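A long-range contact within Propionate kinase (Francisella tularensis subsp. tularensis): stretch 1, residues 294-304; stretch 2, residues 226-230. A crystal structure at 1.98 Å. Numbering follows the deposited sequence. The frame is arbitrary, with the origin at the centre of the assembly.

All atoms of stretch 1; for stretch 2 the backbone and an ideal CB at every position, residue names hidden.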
# COMPACT_ATOMS: atom_id res chain seq x y z
N GLU A 294 13.14 -3.76 -12.38
CA GLU A 294 12.49 -2.46 -12.46
C GLU A 294 11.35 -2.37 -11.44
O GLU A 294 11.26 -1.40 -10.69
CB GLU A 294 11.95 -2.17 -13.87
CG GLU A 294 13.03 -2.04 -14.94
CD GLU A 294 14.04 -0.97 -14.59
OE1 GLU A 294 13.66 0.23 -14.55
OE2 GLU A 294 15.22 -1.32 -14.34
N ILE A 295 10.48 -3.37 -11.41
CA ILE A 295 9.36 -3.34 -10.45
C ILE A 295 9.90 -3.28 -9.02
O ILE A 295 9.46 -2.47 -8.21
CB ILE A 295 8.42 -4.53 -10.66
CG1 ILE A 295 7.78 -4.46 -12.05
CG2 ILE A 295 7.33 -4.55 -9.60
CD1 ILE A 295 6.96 -5.69 -12.41
N PHE A 296 10.84 -4.15 -8.70
CA PHE A 296 11.45 -4.20 -7.36
C PHE A 296 12.08 -2.85 -7.00
O PHE A 296 11.79 -2.28 -5.94
CB PHE A 296 12.49 -5.32 -7.37
CG PHE A 296 13.29 -5.48 -6.10
CD1 PHE A 296 14.38 -4.66 -5.83
CD2 PHE A 296 13.03 -6.54 -5.24
CE1 PHE A 296 15.14 -4.84 -4.70
CE2 PHE A 296 13.79 -6.74 -4.09
CZ PHE A 296 14.86 -5.88 -3.82
N SER A 297 12.93 -2.33 -7.88
CA SER A 297 13.68 -1.12 -7.56
C SER A 297 12.78 0.10 -7.43
O SER A 297 12.98 0.94 -6.57
CB SER A 297 14.76 -0.85 -8.62
OG SER A 297 15.67 -1.94 -8.71
N HIS A 298 11.80 0.20 -8.33
CA HIS A 298 10.88 1.34 -8.30
C HIS A 298 10.05 1.37 -7.03
O HIS A 298 9.80 2.43 -6.45
CB HIS A 298 9.95 1.30 -9.50
CG HIS A 298 9.02 2.47 -9.58
ND1 HIS A 298 9.46 3.73 -9.92
CD2 HIS A 298 7.70 2.57 -9.35
CE1 HIS A 298 8.43 4.57 -9.89
NE2 HIS A 298 7.35 3.89 -9.56
N ARG A 299 9.64 0.20 -6.56
CA ARG A 299 8.86 0.17 -5.33
C ARG A 299 9.71 0.64 -4.14
O ARG A 299 9.23 1.43 -3.31
CB ARG A 299 8.24 -1.20 -5.04
CG ARG A 299 7.31 -1.12 -3.83
CD ARG A 299 6.44 -2.33 -3.63
NE ARG A 299 5.69 -2.74 -4.82
CZ ARG A 299 5.06 -3.91 -4.89
NH1 ARG A 299 5.11 -4.73 -3.84
NH2 ARG A 299 4.41 -4.27 -5.99
N VAL A 300 10.97 0.20 -4.07
CA VAL A 300 11.84 0.70 -3.00
C VAL A 300 11.97 2.23 -3.10
O VAL A 300 11.87 2.94 -2.09
CB VAL A 300 13.27 0.09 -3.04
CG1 VAL A 300 14.18 0.75 -1.97
CG2 VAL A 300 13.21 -1.43 -2.87
N ALA A 301 12.21 2.73 -4.31
CA ALA A 301 12.34 4.17 -4.50
C ALA A 301 11.07 4.92 -4.09
O ALA A 301 11.16 5.98 -3.48
CB ALA A 301 12.72 4.50 -5.95
N LYS A 302 9.89 4.38 -4.42
CA LYS A 302 8.63 5.01 -4.00
C LYS A 302 8.47 5.12 -2.47
O LYS A 302 7.98 6.13 -1.97
CB LYS A 302 7.42 4.30 -4.62
CG LYS A 302 7.13 4.79 -6.04
CD LYS A 302 5.96 4.07 -6.68
CE LYS A 302 4.65 4.44 -6.01
NZ LYS A 302 3.55 3.72 -6.69
N PHE A 303 8.88 4.07 -1.75
CA PHE A 303 8.83 4.10 -0.29
C PHE A 303 9.83 5.11 0.27
O PHE A 303 9.52 5.85 1.19
CB PHE A 303 9.07 2.71 0.31
CG PHE A 303 7.80 1.90 0.52
CD1 PHE A 303 7.11 1.95 1.72
CD2 PHE A 303 7.29 1.12 -0.51
CE1 PHE A 303 5.94 1.23 1.90
CE2 PHE A 303 6.13 0.38 -0.34
CZ PHE A 303 5.46 0.44 0.87
N VAL A 304 11.05 5.11 -0.26
CA VAL A 304 12.04 6.09 0.16
C VAL A 304 11.46 7.49 -0.00
O VAL A 304 11.49 8.29 0.93
CB VAL A 304 13.32 6.00 -0.68
CG1 VAL A 304 14.23 7.18 -0.36
CG2 VAL A 304 14.03 4.67 -0.42
N UNK A 226 3.50 -7.80 3.54
CA UNK A 226 3.17 -6.51 2.92
C UNK A 226 4.39 -5.65 2.57
O UNK A 226 5.49 -5.84 3.13
CB UNK A 226 2.26 -5.72 3.86
N UNK A 227 4.18 -4.69 1.68
CA UNK A 227 5.18 -3.67 1.40
C UNK A 227 5.99 -3.87 0.13
O UNK A 227 5.45 -3.90 -0.98
CB UNK A 227 6.15 -3.59 2.58
N UNK A 228 7.30 -4.00 0.31
CA UNK A 228 8.25 -4.13 -0.80
C UNK A 228 8.11 -5.45 -1.56
O UNK A 228 7.63 -6.45 -1.01
CB UNK A 228 9.68 -4.00 -0.27
N UNK A 229 8.54 -5.44 -2.83
CA UNK A 229 8.68 -6.68 -3.60
C UNK A 229 9.76 -7.55 -2.94
O UNK A 229 10.79 -7.04 -2.50
CB UNK A 229 9.03 -6.38 -5.06
N UNK A 230 9.52 -8.86 -2.85
CA UNK A 230 10.49 -9.76 -2.23
C UNK A 230 10.76 -10.99 -3.12
O UNK A 230 10.28 -11.06 -4.24
CB UNK A 230 9.99 -10.20 -0.85

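Residues 294-304 form a continuous helical segment, and the irregular segment 226-230 runs past the side of it that carries Phe296, Arg299, Val300 and Phe303.

At position 226 the CA-to-CB bond points sideways, and nothing of the helix lies within 5.5 Å of the ideal CB. The helix therefore sets little preference here, and many side chains would be compatible. The residue is Asp226, which makes no contact with the helix; its OD1 instead accepts a weak hydrogen bond of 2.8 Å from the backbone N of position 227.

Position 227 is decided by its own backbone. With phi/psi of 101/-119, a CB would be jammed against the carbonyl O of the residue before, which by itself calls for glycine; the ideal CB would lie 4.4 Å from Phe303 CZ. The residue is Gly227. Its CA sits 4.2 Å from Phe303 CZ, and its carbonyl O accepts a hydrogen bond from Arg299 NH1 at 3.0 Å, approaching near the plane of the guanidinium.

At position 228 the CA-to-CB bond points away from the helix, yet the ideal CB is 5.0 Å from Arg299 CD and 5.1 Å from Val300 CG2. A short side chain would leave this space largely unused, whereas a longer apolar one, such as leucine, isoleucine or methionine, could turn back over Val300 and Phe303. Leu228 does so with chi1 m and chi2 t: its CD2 reaches 3.6 Å from Phe303 CD2, 4.2 Å from Val300 CG2 and 4.1 Å from Arg299 CG.

At position 229 the CA-to-CB bond points toward the helix, its ideal CB 4.0 Å from Phe296 CA and 4.4 Å from Arg299 NH1. So near an approach favours a compact, largely apolar side chain; valine, alanine or threonine would fit. Val229, the residue most covered by the helix, spreads its two methyls: CG1 lies 3.9 Å from Phe296 CD2, while CG2 lies 4.0 Å from Ile295 CG2 and packs over one face of the guanidinium, 3.5 Å from Arg299 CZ. A water bridges the two backbones, accepting from Val229 N and donating to Phe296 O, both at 2.9 Å.

At position 230 the CA-to-CB bond points away and the ideal CB has no helix atom within 5.5 Å, so the visible atoms scarcely restrict the choice. The residue is Met230, present as selenomethionine, whose side chain comes no nearer than 6.1 Å, from Met230 CB to Phe296 CE2.

Stretch 2 226-230: DGLVM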
# COMPACT_ATOMS: atom_id res chain seq x y z
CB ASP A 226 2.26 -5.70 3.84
CG ASP A 226 1.38 -4.71 3.08
OD1 ASP A 226 1.35 -4.73 1.82
OD2 ASP A 226 0.71 -3.90 3.75
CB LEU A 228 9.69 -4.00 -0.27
CG LEU A 228 10.07 -2.66 0.36
CD1 LEU A 228 11.58 -2.64 0.76
CD2 LEU A 228 9.74 -1.51 -0.59
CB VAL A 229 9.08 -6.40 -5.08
CG1 VAL A 229 9.32 -7.70 -5.85
CG2 VAL A 229 8.00 -5.56 -5.76
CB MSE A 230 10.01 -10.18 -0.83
CG MSE A 230 9.30 -9.06 -0.09
SE MSE A 230 8.89 -9.49 1.80
CE MSE A 230 7.61 -8.04 2.13
O HOH W 1 10.54 -3.60 -3.72
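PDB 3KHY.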